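Local coordinates for protein intracellular growth locus, subunit C (Francisella tularensis subsp. tularensis, PDB 2QWU) that probably supports growth inside host cells as a pathogenicity-island protein, apparently as a component of a type VI-like secretion system, at residues T42-K47 / E105-I110; I74-T79 / I87-G92; T116-K121 / L148-A153; A155-I160 / S179-T184; E161-M166 / M173-I178. The protein carries 2 engineered substitutions. One frame throughout, in Å; residues are numbered along the deposited sequence. Where two conformers were deposited one is given.

Interaction 1. Residues T42-K47 / E105-I110; sequences TIAGEK and EKVSSI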
# COMPACT_ATOMS: atom_id res chain seq x y z
N THR A 42 -1.49 -5.71 9.08
CA THR A 42 -0.75 -6.45 10.07
C THR A 42 0.68 -6.61 9.61
O THR A 42 0.91 -7.00 8.48
CB THR A 42 -1.36 -7.82 10.30
OG1 THR A 42 -2.72 -7.61 10.66
CG2 THR A 42 -0.61 -8.59 11.47
N ILE A 43 1.62 -6.31 10.50
CA ILE A 43 3.04 -6.45 10.18
C ILE A 43 3.74 -7.30 11.25
O ILE A 43 3.77 -6.91 12.43
CB ILE A 43 3.76 -5.07 10.12
CG1 ILE A 43 3.19 -4.24 8.97
CG2 ILE A 43 5.28 -5.28 9.85
CD1 ILE A 43 3.71 -2.80 8.97
N ALA A 44 4.31 -8.43 10.83
CA ALA A 44 5.02 -9.33 11.75
C ALA A 44 4.09 -9.63 12.94
O ALA A 44 4.51 -9.71 14.10
CB ALA A 44 6.32 -8.65 12.23
N GLY A 45 2.81 -9.79 12.63
CA GLY A 45 1.82 -10.10 13.65
C GLY A 45 1.27 -8.92 14.43
O GLY A 45 0.34 -9.09 15.25
N GLU A 46 1.81 -7.72 14.23
CA GLU A 46 1.30 -6.57 14.97
C GLU A 46 0.22 -5.93 14.14
O GLU A 46 0.44 -5.59 12.98
CB GLU A 46 2.42 -5.57 15.25
CG GLU A 46 3.63 -6.19 15.96
CD GLU A 46 3.31 -6.72 17.36
OE1 GLU A 46 4.00 -7.68 17.78
OE2 GLU A 46 2.40 -6.16 18.04
N LYS A 47 -0.97 -5.81 14.72
CA LYS A 47 -2.13 -5.20 14.06
C LYS A 47 -2.11 -3.68 14.23
O LYS A 47 -2.04 -3.17 15.35
CB LYS A 47 -3.42 -5.77 14.67
CG LYS A 47 -3.68 -7.17 14.23
CD LYS A 47 -4.83 -7.88 14.98
CE LYS A 47 -4.70 -9.41 14.78
NZ LYS A 47 -5.97 -10.18 15.06
N GLU A 105 11.42 -3.68 16.14
CA GLU A 105 12.01 -4.81 16.88
C GLU A 105 11.37 -6.14 16.57
O GLU A 105 12.03 -7.16 16.52
CB GLU A 105 11.93 -4.56 18.41
CG GLU A 105 12.91 -3.50 18.89
CD GLU A 105 12.74 -3.16 20.36
OE1 GLU A 105 11.93 -3.85 21.03
OE2 GLU A 105 13.38 -2.19 20.83
N LYS A 106 10.05 -6.13 16.40
CA LYS A 106 9.34 -7.36 16.09
C LYS A 106 9.72 -7.84 14.69
O LYS A 106 9.94 -9.03 14.48
CB LYS A 106 7.83 -7.11 16.18
CG LYS A 106 7.00 -8.37 15.96
CD LYS A 106 7.22 -9.38 17.11
CE LYS A 106 6.39 -10.66 16.91
NZ LYS A 106 4.92 -10.32 16.98
N VAL A 107 9.81 -6.92 13.74
CA VAL A 107 10.18 -7.30 12.39
C VAL A 107 11.57 -7.93 12.35
O VAL A 107 11.75 -9.01 11.81
CB VAL A 107 10.08 -6.07 11.42
CG1 VAL A 107 10.73 -6.43 10.10
CG2 VAL A 107 8.61 -5.68 11.24
N SER A 108 12.54 -7.27 12.98
CA SER A 108 13.90 -7.73 13.04
C SER A 108 13.99 -9.12 13.70
O SER A 108 14.75 -9.99 13.26
CB SER A 108 14.75 -6.71 13.82
OG SER A 108 16.13 -7.09 13.78
N SER A 109 13.21 -9.33 14.74
CA SER A 109 13.25 -10.62 15.42
C SER A 109 12.76 -11.78 14.54
O SER A 109 13.29 -12.90 14.59
CB SER A 109 12.39 -10.55 16.67
OG SER A 109 13.10 -9.78 17.65
N ILE A 110 11.69 -11.55 13.79
CA ILE A 110 11.18 -12.61 12.92
C ILE A 110 12.08 -12.77 11.74
O ILE A 110 12.38 -13.88 11.31
CB ILE A 110 9.78 -12.30 12.46
CG1 ILE A 110 8.91 -12.20 13.71
CG2 ILE A 110 9.32 -13.39 11.49
CD1 ILE A 110 7.54 -11.56 13.52

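Interaction 2. Residues I74-T79 / I87-G92; sequences IRMSIT and ISITLG. Engineered in segment 74-79: Met-76 (natural residue Leu).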
# COMPACT_ATOMS: atom_id res chain seq x y z
N ILE A 74 1.45 4.69 -0.17
CA ILE A 74 2.04 5.87 -0.84
C ILE A 74 2.80 5.52 -2.11
O ILE A 74 2.78 6.29 -3.08
CB ILE A 74 2.99 6.62 0.16
CG1 ILE A 74 2.17 7.16 1.33
CG2 ILE A 74 3.69 7.76 -0.48
CD1 ILE A 74 3.05 7.43 2.59
N ARG A 75 3.48 4.37 -2.09
CA ARG A 75 4.20 3.92 -3.27
C ARG A 75 4.25 2.44 -3.27
O ARG A 75 4.27 1.78 -2.21
CB ARG A 75 5.64 4.41 -3.27
CG ARG A 75 5.76 5.81 -2.88
CD ARG A 75 7.23 6.19 -2.66
NE ARG A 75 8.04 6.06 -3.87
CZ ARG A 75 8.68 7.08 -4.45
NH1 ARG A 75 8.61 8.32 -3.97
NH2 ARG A 75 9.45 6.84 -5.50
N MSE A 76 4.24 1.90 -4.48
CA MSE A 76 4.37 0.48 -4.60
C MSE A 76 5.02 0.18 -5.92
O MSE A 76 4.72 0.85 -6.91
CB MSE A 76 3.03 -0.24 -4.53
CG MSE A 76 3.24 -1.70 -4.33
SE MSE A 76 1.63 -2.49 -3.94
CE MSE A 76 2.27 -4.16 -3.73
N SER A 77 5.91 -0.81 -5.93
CA SER A 77 6.58 -1.23 -7.16
C SER A 77 6.56 -2.75 -7.22
O SER A 77 6.89 -3.45 -6.26
CB SER A 77 8.01 -0.66 -7.19
OG SER A 77 8.73 -1.16 -8.31
N ILE A 78 6.05 -3.27 -8.31
CA ILE A 78 5.99 -4.70 -8.49
C ILE A 78 6.63 -5.07 -9.82
O ILE A 78 6.19 -4.61 -10.90
CB ILE A 78 4.55 -5.21 -8.52
CG1 ILE A 78 3.81 -4.74 -7.27
CG2 ILE A 78 4.58 -6.74 -8.67
CD1 ILE A 78 2.35 -5.00 -7.32
N THR A 79 7.68 -5.87 -9.75
CA THR A 79 8.32 -6.35 -10.98
C THR A 79 7.97 -7.82 -11.11
O THR A 79 8.40 -8.64 -10.30
CB THR A 79 9.81 -6.15 -10.89
OG1 THR A 79 10.04 -4.76 -10.71
CG2 THR A 79 10.50 -6.65 -12.19
N ILE A 87 9.05 -6.93 -4.89
CA ILE A 87 8.15 -5.85 -4.52
C ILE A 87 8.70 -4.93 -3.47
O ILE A 87 9.37 -5.38 -2.52
CB ILE A 87 6.80 -6.51 -3.97
CG1 ILE A 87 6.12 -7.28 -5.11
CG2 ILE A 87 5.86 -5.48 -3.39
CD1 ILE A 87 4.90 -8.08 -4.59
N SER A 88 8.42 -3.65 -3.62
CA SER A 88 8.77 -2.67 -2.59
C SER A 88 7.47 -1.92 -2.33
O SER A 88 6.63 -1.79 -3.21
CB SER A 88 9.92 -1.72 -3.02
OG SER A 88 9.57 -0.99 -4.16
N ILE A 89 7.27 -1.46 -1.10
CA ILE A 89 6.06 -0.73 -0.75
C ILE A 89 6.36 0.32 0.29
O ILE A 89 7.24 0.15 1.13
CB ILE A 89 4.93 -1.74 -0.26
CG1 ILE A 89 3.58 -1.02 -0.13
CG2 ILE A 89 5.29 -2.35 1.14
CD1 ILE A 89 2.45 -2.04 0.11
N THR A 90 5.62 1.41 0.23
CA THR A 90 5.75 2.50 1.20
C THR A 90 4.36 2.77 1.77
O THR A 90 3.43 3.00 1.01
CB THR A 90 6.30 3.78 0.53
OG1 THR A 90 7.63 3.49 0.03
CG2 THR A 90 6.47 4.87 1.57
N LEU A 91 4.25 2.64 3.10
CA LEU A 91 2.97 2.81 3.79
C LEU A 91 3.01 3.99 4.75
O LEU A 91 4.05 4.25 5.34
CB LEU A 91 2.65 1.51 4.58
CG LEU A 91 2.60 0.21 3.78
CD1 LEU A 91 2.90 -0.98 4.64
CD2 LEU A 91 1.23 0.10 3.21
N GLY A 92 1.89 4.68 4.92
CA GLY A 92 1.81 5.78 5.87
C GLY A 92 0.92 5.30 7.02
O GLY A 92 -0.17 4.81 6.76

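Interaction 3. Residues T116-K121 / L148-A153; sequences TDMKIK and LYPISA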
# COMPACT_ATOMS: atom_id res chain seq x y z
N THR A 116 11.08 -15.90 5.97
CA THR A 116 9.83 -15.94 5.20
C THR A 116 8.55 -15.97 6.02
O THR A 116 7.44 -15.89 5.49
CB THR A 116 9.82 -17.12 4.24
OG1 THR A 116 9.94 -18.32 5.01
CG2 THR A 116 10.99 -17.00 3.28
N ASP A 117 8.71 -16.09 7.34
CA ASP A 117 7.58 -16.09 8.25
C ASP A 117 7.14 -14.68 8.61
O ASP A 117 6.13 -14.52 9.31
CB ASP A 117 7.92 -16.80 9.56
CG ASP A 117 7.98 -18.32 9.44
OD1 ASP A 117 7.26 -18.88 8.57
OD2 ASP A 117 8.73 -18.94 10.24
N MSE A 118 7.89 -13.65 8.20
CA MSE A 118 7.51 -12.29 8.55
C MSE A 118 6.47 -11.83 7.49
O MSE A 118 6.82 -11.41 6.38
CB MSE A 118 8.74 -11.36 8.56
CG MSE A 118 8.59 -10.04 9.39
SE MSE A 118 7.37 -8.78 8.65
CE MSE A 118 8.29 -8.41 7.20
N LYS A 119 5.19 -11.88 7.86
CA LYS A 119 4.13 -11.51 6.91
C LYS A 119 3.59 -10.10 7.08
O LYS A 119 3.45 -9.60 8.20
CB LYS A 119 2.93 -12.46 7.03
CG LYS A 119 3.26 -13.95 6.96
CD LYS A 119 4.07 -14.32 5.74
CE LYS A 119 4.05 -15.84 5.53
NZ LYS A 119 4.88 -16.22 4.33
N ILE A 120 3.26 -9.48 5.95
CA ILE A 120 2.66 -8.15 5.96
C ILE A 120 1.37 -8.44 5.24
O ILE A 120 1.37 -8.90 4.09
CB ILE A 120 3.54 -7.17 5.22
CG1 ILE A 120 4.86 -7.09 6.00
CG2 ILE A 120 2.82 -5.80 5.09
CD1 ILE A 120 5.81 -6.11 5.49
N LYS A 121 0.25 -8.26 5.95
CA LYS A 121 -1.03 -8.61 5.37
C LYS A 121 -1.87 -7.35 5.22
O LYS A 121 -2.16 -6.64 6.22
CB LYS A 121 -1.75 -9.62 6.27
CG LYS A 121 -3.17 -9.99 5.80
CD LYS A 121 -3.15 -10.94 4.64
CE LYS A 121 -4.56 -11.57 4.36
NZ LYS A 121 -4.53 -12.48 3.16
N LEU A 148 2.36 -10.19 1.82
CA LEU A 148 3.74 -10.05 1.34
C LEU A 148 4.70 -10.62 2.39
O LEU A 148 4.40 -10.65 3.59
CB LEU A 148 4.08 -8.56 1.17
CG LEU A 148 3.13 -7.72 0.26
CD1 LEU A 148 3.43 -6.17 0.46
CD2 LEU A 148 3.37 -8.06 -1.18
N TYR A 149 5.87 -11.05 1.95
CA TYR A 149 6.84 -11.61 2.90
C TYR A 149 8.22 -11.37 2.30
O TYR A 149 8.35 -11.10 1.12
CB TYR A 149 6.54 -13.11 3.15
CG TYR A 149 6.68 -14.01 1.95
CD1 TYR A 149 7.91 -14.52 1.61
CD2 TYR A 149 5.57 -14.37 1.19
CE1 TYR A 149 8.05 -15.38 0.50
CE2 TYR A 149 5.69 -15.21 0.10
CZ TYR A 149 6.93 -15.71 -0.23
OH TYR A 149 7.04 -16.57 -1.31
N PRO A 150 9.28 -11.49 3.11
CA PRO A 150 10.63 -11.25 2.59
C PRO A 150 11.13 -12.31 1.65
O PRO A 150 10.89 -13.49 1.87
CB PRO A 150 11.51 -11.24 3.85
CG PRO A 150 10.53 -10.94 4.97
CD PRO A 150 9.30 -11.68 4.58
N ILE A 151 11.85 -11.89 0.62
CA ILE A 151 12.45 -12.85 -0.30
C ILE A 151 13.50 -13.59 0.55
O ILE A 151 13.62 -14.82 0.49
CB ILE A 151 13.16 -12.14 -1.47
CG1 ILE A 151 12.11 -11.57 -2.44
CG2 ILE A 151 14.07 -13.14 -2.17
CD1 ILE A 151 12.62 -10.41 -3.29
N SER A 152 14.23 -12.82 1.34
CA SER A 152 15.26 -13.36 2.24
C SER A 152 15.69 -12.25 3.19
O SER A 152 15.38 -11.09 2.95
CB SER A 152 16.47 -13.80 1.42
OG SER A 152 17.18 -12.67 0.96
N ALA A 153 16.41 -12.60 4.25
CA ALA A 153 16.85 -11.57 5.18
C ALA A 153 17.80 -10.62 4.50
O ALA A 153 17.78 -9.41 4.74
CB ALA A 153 17.53 -12.21 6.39

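Interaction 4. Residues A155-I160 / S179-T184; sequences AFSISI and SIDGLT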
# COMPACT_ATOMS: atom_id res chain seq x y z
N ALA A 155 17.97 -9.67 1.30
CA ALA A 155 17.33 -8.79 0.31
C ALA A 155 16.40 -7.73 0.97
O ALA A 155 16.13 -6.67 0.40
CB ALA A 155 16.50 -9.65 -0.67
N PHE A 156 15.93 -8.04 2.16
CA PHE A 156 14.99 -7.21 2.89
C PHE A 156 15.53 -5.96 3.55
O PHE A 156 16.67 -5.93 4.06
CB PHE A 156 14.31 -8.08 3.95
CG PHE A 156 13.26 -7.38 4.71
CD1 PHE A 156 11.95 -7.37 4.24
CD2 PHE A 156 13.55 -6.81 5.95
CE1 PHE A 156 10.95 -6.79 5.00
CE2 PHE A 156 12.54 -6.22 6.73
CZ PHE A 156 11.25 -6.22 6.25
N SER A 157 14.74 -4.89 3.49
CA SER A 157 15.11 -3.63 4.11
C SER A 157 13.85 -2.94 4.64
O SER A 157 12.82 -3.02 4.00
CB SER A 157 15.81 -2.73 3.09
OG SER A 157 16.25 -1.54 3.70
N ILE A 158 13.92 -2.29 5.80
CA ILE A 158 12.75 -1.59 6.29
C ILE A 158 13.18 -0.35 7.02
O ILE A 158 14.22 -0.32 7.69
CB ILE A 158 11.84 -2.47 7.24
CG1 ILE A 158 10.56 -1.69 7.64
CG2 ILE A 158 12.60 -2.81 8.54
CD1 ILE A 158 9.49 -2.57 8.40
N SER A 159 12.43 0.72 6.84
CA SER A 159 12.75 1.91 7.62
C SER A 159 11.41 2.50 8.03
O SER A 159 10.43 2.38 7.29
CB SER A 159 13.52 2.93 6.82
OG SER A 159 12.76 3.39 5.72
N ILE A 160 11.35 3.08 9.24
CA ILE A 160 10.10 3.70 9.70
C ILE A 160 10.52 5.06 10.18
O ILE A 160 11.33 5.21 11.10
CB ILE A 160 9.41 2.93 10.85
CG1 ILE A 160 9.12 1.49 10.43
CG2 ILE A 160 8.08 3.66 11.23
CD1 ILE A 160 8.44 0.63 11.48
N SER A 179 8.90 2.24 4.83
CA SER A 179 9.42 1.87 3.49
C SER A 179 9.99 0.50 3.58
O SER A 179 10.90 0.28 4.35
CB SER A 179 10.54 2.83 3.01
OG SER A 179 10.09 4.17 3.01
N ILE A 180 9.48 -0.42 2.77
CA ILE A 180 9.91 -1.81 2.83
C ILE A 180 10.36 -2.25 1.45
O ILE A 180 9.69 -1.97 0.45
CB ILE A 180 8.75 -2.75 3.26
CG1 ILE A 180 7.98 -2.08 4.41
CG2 ILE A 180 9.34 -4.12 3.68
CD1 ILE A 180 6.69 -2.84 4.77
N ASP A 181 11.51 -2.94 1.39
CA ASP A 181 12.03 -3.40 0.09
C ASP A 181 12.37 -4.88 0.24
O ASP A 181 12.47 -5.39 1.34
CB ASP A 181 13.34 -2.65 -0.28
CG ASP A 181 13.15 -1.14 -0.47
OD1 ASP A 181 12.52 -0.69 -1.48
OD2 ASP A 181 13.65 -0.39 0.41
N GLY A 182 12.50 -5.56 -0.89
CA GLY A 182 12.86 -6.98 -0.93
C GLY A 182 11.76 -7.95 -0.50
O GLY A 182 12.02 -8.95 0.19
N LEU A 183 10.53 -7.64 -0.89
CA LEU A 183 9.39 -8.47 -0.54
C LEU A 183 8.95 -9.24 -1.77
O LEU A 183 9.35 -8.94 -2.87
CB LEU A 183 8.21 -7.57 -0.11
CG LEU A 183 8.34 -6.77 1.19
CD1 LEU A 183 7.16 -5.76 1.34
CD2 LEU A 183 8.36 -7.77 2.35
N THR A 184 8.16 -10.28 -1.58
CA THR A 184 7.59 -10.99 -2.71
C THR A 184 6.22 -11.46 -2.19
O THR A 184 5.81 -11.06 -1.12
CB THR A 184 8.47 -12.16 -3.17
OG1 THR A 184 7.87 -12.76 -4.33
CG2 THR A 184 8.60 -13.20 -2.08
O HOH W 1 10.59 5.41 5.66

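Interaction 5. Residues E161-M166 / M173-I178; sequences EPTELM and MRYHII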
# COMPACT_ATOMS: atom_id res chain seq x y z
N GLU A 161 10.00 6.07 9.52
CA GLU A 161 10.41 7.44 9.84
C GLU A 161 9.26 8.32 10.23
O GLU A 161 8.22 8.32 9.55
CB GLU A 161 11.06 8.05 8.63
CG GLU A 161 12.30 7.32 8.20
CD GLU A 161 13.00 8.01 7.04
OE1 GLU A 161 12.39 8.94 6.44
OE2 GLU A 161 14.15 7.63 6.72
N PRO A 162 9.42 9.09 11.32
CA PRO A 162 8.34 9.97 11.74
C PRO A 162 8.34 11.21 10.84
O PRO A 162 9.38 11.58 10.27
CB PRO A 162 8.69 10.29 13.20
CG PRO A 162 10.19 10.18 13.23
CD PRO A 162 10.43 8.95 12.39
N THR A 163 7.18 11.81 10.66
CA THR A 163 7.06 13.04 9.87
C THR A 163 6.14 14.00 10.62
O THR A 163 5.47 13.62 11.59
CB THR A 163 6.41 12.80 8.46
OG1 THR A 163 4.98 12.75 8.61
CG2 THR A 163 6.96 11.55 7.81
N GLU A 164 6.12 15.26 10.19
CA GLU A 164 5.23 16.24 10.77
C GLU A 164 4.08 16.50 9.80
O GLU A 164 3.36 17.48 9.94
CB GLU A 164 5.98 17.58 11.03
CG GLU A 164 7.07 17.47 12.10
CD GLU A 164 6.55 16.89 13.40
OE1 GLU A 164 5.46 17.31 13.87
OE2 GLU A 164 7.21 16.00 13.96
N LEU A 165 3.90 15.63 8.80
CA LEU A 165 2.85 15.84 7.82
C LEU A 165 1.42 15.97 8.32
O LEU A 165 0.59 16.63 7.69
CB LEU A 165 2.90 14.75 6.76
CG LEU A 165 4.11 14.78 5.86
CD1 LEU A 165 4.17 13.53 5.03
CD2 LEU A 165 4.02 16.01 4.94
N MSE A 166 1.10 15.28 9.41
CA MSE A 166 -0.23 15.36 10.01
C MSE A 166 -0.07 15.94 11.42
O MSE A 166 -0.89 15.73 12.31
CB MSE A 166 -0.87 13.97 10.08
CG MSE A 166 -1.25 13.37 8.72
SE MSE A 166 -2.21 11.74 8.83
CE MSE A 166 -2.26 11.48 10.32
N MSE A 173 0.34 10.86 18.45
CA MSE A 173 0.72 10.06 17.28
C MSE A 173 1.16 10.93 16.12
O MSE A 173 0.63 12.03 15.93
CB MSE A 173 -0.47 9.18 16.82
CG MSE A 173 -0.91 8.19 17.89
SE MSE A 173 -2.23 7.07 17.35
CE MSE A 173 -3.47 8.20 16.90
N ARG A 174 2.12 10.43 15.34
CA ARG A 174 2.57 11.16 14.16
C ARG A 174 2.41 10.28 12.92
O ARG A 174 2.37 9.06 13.02
CB ARG A 174 4.04 11.52 14.29
CG ARG A 174 4.28 12.76 15.20
CD ARG A 174 5.79 12.91 15.45
NE ARG A 174 6.04 14.09 16.27
CZ ARG A 174 5.87 14.15 17.59
NH1 ARG A 174 5.45 13.09 18.28
NH2 ARG A 174 6.09 15.31 18.22
N TYR A 175 2.34 10.94 11.78
CA TYR A 175 2.21 10.17 10.54
C TYR A 175 3.62 9.67 10.29
O TYR A 175 4.56 10.50 10.17
CB TYR A 175 1.72 11.09 9.44
CG TYR A 175 1.42 10.39 8.13
CD1 TYR A 175 0.44 9.41 8.06
CD2 TYR A 175 2.05 10.80 6.95
CE1 TYR A 175 0.06 8.84 6.80
CE2 TYR A 175 1.69 10.27 5.72
CZ TYR A 175 0.70 9.29 5.65
OH TYR A 175 0.29 8.77 4.43
N HIS A 176 3.80 8.35 10.20
CA HIS A 176 5.13 7.74 9.98
C HIS A 176 5.14 7.08 8.61
O HIS A 176 4.14 6.52 8.17
CB HIS A 176 5.46 6.63 11.00
CG HIS A 176 5.86 7.13 12.39
ND1 HIS A 176 5.00 7.81 13.23
CD2 HIS A 176 7.02 6.97 13.07
CE1 HIS A 176 5.62 8.04 14.39
NE2 HIS A 176 6.84 7.54 14.31
N ILE A 177 6.29 7.10 7.95
CA ILE A 177 6.37 6.48 6.65
C ILE A 177 7.18 5.20 6.77
O ILE A 177 8.32 5.22 7.21
CB ILE A 177 7.00 7.47 5.66
CG1 ILE A 177 6.06 8.69 5.58
CG2 ILE A 177 7.25 6.79 4.34
CD1 ILE A 177 6.27 9.65 4.40
N ILE A 178 6.58 4.07 6.39
CA ILE A 178 7.23 2.75 6.48
C ILE A 178 7.60 2.34 5.07
O ILE A 178 6.73 2.15 4.21
CB ILE A 178 6.25 1.67 7.09
CG1 ILE A 178 5.78 2.13 8.46
CG2 ILE A 178 6.87 0.33 7.08
CD1 ILE A 178 4.70 1.12 9.03
O HOH W 2 2.64 13.71 11.51
O HOH W 3 -0.91 13.22 13.59

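Interaction 1. Residues T42-K47 / E105-I110
The tight hairpin between strands 37-43 and 46-47 turns its tip, Ala-44, onto Lys-106, Val-107 and Ile-110 of helix 97-114. Ala-44 CB points at the helix and meets Ile-110 CD1 at 3.4 Å, closer than usual van der Waals contact. The same methyl also rests against Val-107 CG2 (3.9 Å), and the CG2 methyls of Ile-43 and Val-107 meet at 3.6 Å, their side chains passing at a slant. Above this apolar base Lys-106 leans across the turn. Its CG, anti to the backbone N (chi1 -176°), is set against Ala-44 O, and the chain bends at chi2 and chi4, with NZ between Ala-44 O and Glu-46 OE1. Lys-106 NZ donates to Ala-44 O at 3.0 Å, with a nearly straight C=O...donor angle of 166°. The same ammonium makes a 2.9 Å salt bridge to Glu-46 OE1, which it meets on the anti side and 28° out of the carboxylate plane. One lysine nitrogen thus grips two residues of a single turn, a type I' beta turn from Ile-43 to Glu-46. Ile-43 and Glu-46 close it with a pair of backbone hydrogen bonds. Ala-44 and Gly-45 both take the positive phi of a type I' turn; at the backbone angles of Gly-45 a CB would jam against the preceding carbonyl O. The polar bridge lies on the partly exposed side, whereas Ile-43, Ala-44 and Val-107 are buried. Met-118 packs on both Ala-44 and Ile-110, and Phe-156 covers Val-107, carrying the apolar layer between helix and sheet beyond the hairpin.

Interaction 2. Residues I74-T79 / I87-G92
A classic beta bulge interrupts the hairpin of strands 71-79 and 86-96, where Ile-74 and Arg-75 both stand opposite Thr-90. Thr-90 O takes a 2.9 Å hydrogen bond from Ile-74 N and a weak one of 3.4 Å from Arg-75 N, while Thr-90 N returns a bond of 2.8 Å to Arg-75 O. Beyond the bulge the antiparallel register is regular: Ser-77 N reaches Ser-88 O at 3.0 Å and Ser-88 N reaches Ser-77 O at 3.1 Å. The hairpin lies near the middle of the large antiparallel sheet, flanked by strand 18-21 and strand 173-184, and its two faces differ sharply. On the partly exposed face the Arg-75 chain runs beside Thr-90, its CB, CG and CD touching the threonine CB and OG1. Ser-88 OG lies between its own backbone N and carbonyl carbon (chi1 60°), only 3.4 Å from Ser-77 CB. The other face is apolar and buried. Met-76, an engineered residue present as selenomethionine, has an extended chain that slants across two isoleucines: its CE meets Ile-87 CG2 at 3.8 Å and its SE approaches Ile-89 CD1 at 4.2 Å. Ile-78 lies alongside Ile-87 on this face, both side chains pointing the same way. At the bulge end Ile-74 CD1 reaches over the backbone of Gly-92.

Interaction 3. Residues T116-K121 / L148-A153
Lys-119 and Tyr-149 lie side by side and point the same way, with Lys-119 CD beside Tyr-149 CB and NZ at the CG-CD2 side of the ring. Lys-119 NZ sits obliquely to that ring, 3.7 Å from Tyr-149 CG, and is fixed there by a 2.8 Å hydrogen bond to Thr-116 O with a nearly linear C=O...donor angle of 170°. With Tyr-149 CG between its backbone N and carbonyl carbon (chi1 64°), the ring is set beside residues 116-119, between Lys-119 NZ and Thr-116 CB. Thr-116 CG2 touches Pro-150 O at 3.8 Å. A different pair meets on the buried side. Met-118, a selenomethionine, crosses Pro-150 at about a right angle, its CB and CE both against the proline CG, with CB at 4.0 Å. Between these two layers runs the junction of strands 120-122 and 147-150 in the large antiparallel sheet. Ile-120 and Leu-148 form its hydrogen-bonded pair: Ile-120 N donates to Leu-148 O at 2.9 Å, and Leu-148 N to Ile-120 O at 2.8 Å. Pairing then gives way, because a proline follows Tyr-149 and has no N-H to offer. Met-118 O instead faces Pro-150 CD at 3.1 Å and Tyr-149 CA at 3.5 Å, and it is buried with no hydrogen-bond partner in the model. Phe-156 covers both Met-118 and Pro-150, while Leu-111 of helix 97-114 packs on Pro-150.

Interaction 4. Residues A155-I160 / S179-T184
Phe-156 and Ile-180 form the tight part, with Phe-156 CE1 only 3.4 Å from Ile-180 CG2. Phe-156 CG, anti to its backbone N (chi1 -176°), carries the ring toward Ile-180 and Leu-183, and Leu-183 CD2 meets the ring edge in plane, 3.8 Å from CE1. Ile-158 runs alongside Ile-180 on the same apolar face. Leu-111 of helix 97-114 also packs on the phenylalanine, which is buried. The opposite face is polar and looser. Ser-157 and Asp-181 approach there only to 4.2 Å, from Ser-157 CB to Asp-181 OD2, while Ser-159 and Ser-179 are linked through a water that lies 3.0 Å from Ser-159 OG and from Ser-179 OG. Between the faces run strands 157-162 and 173-184 of an antiparallel hairpin, hydrogen-bonded in both directions at Ser-157 with Asp-181 and at Ser-159 with Ser-179. The Ser-157 N bond to Asp-181 O is the longest of the four at 3.2 Å, its donor standing 48° above the carbonyl plane. Next to it the chain turns a corner at Gly-182, whose positive phi suits glycine and whose CA makes a CA-H...O contact of 3.5 Å to Ala-155 O, where a CB would clash.

Interaction 5. Residues E161-M166 / M173-I178
Tyr-175 CG stands anti to its backbone N (chi1 -175°) and Met-166 CG anti to its carbonyl carbon (chi1 -69°), and the two side chains cross at a slant. The selenium of Met-166, a selenomethionine, lies 3.6 Å from Tyr-175 CD1, an oblique Met-aromatic contact, while Leu-165 CD1 comes to the ring edge in plane at 4.0 Å from CD2. The tyrosine hydroxyl is bonded to Pro-24 O and Ser-72 OG. Pro-162 lies over one face of the His-176 ring, its CA 3.8 Å from the centroid in a CH-pi contact. The ring's rotation is set by His-176 ND1, which donates to Arg-174 O at 2.9 Å. On the exposed side Glu-164 OE2 uses its syn lone pair to bridge Arg-174 NE at 3.2 Å, near the guanidinium plane. Tyr-175 O accepts from Thr-163 N and, at 2.8 Å, from Thr-163 OG1. A water accepts from Met-166 N and Tyr-175 N and donates to Thr-163 O, linking the segments. Glu-161 and Ile-177 form a hydrogen-bonded pair and Pro-162 and His-176 the next, non-hydrogen-bonded one of the antiparallel hairpin 157-162/173-184; then Thr-163 OG1, accepting from Leu-165 N at 3.1 Å, forms an ST turn.

How the interactions relate
From the N terminus, interaction 1 closes the first long loop by bringing helix 97-114 back onto the 43-46 turn. Interaction 2, the hairpin of strands 71-79 and 86-96, falls within that loop. Interaction 3 opens only after interaction 1 has closed and joins strand 120-122 to strand 147-150; backbone bonds of Thr-42 with Lys-121 and Ala-44 with Lys-119 tie the two. Interactions 4 and 5 share one hairpin, 157-162 with 173-184, interaction 5 lying within the span of interaction 4 and nearer the connecting loop; no loops cross. Strand 173-184 runs between the others, pairing with strand 86-96 of interaction 2, strand 157-162 and, past its corner, strand 147-150 of interaction 3.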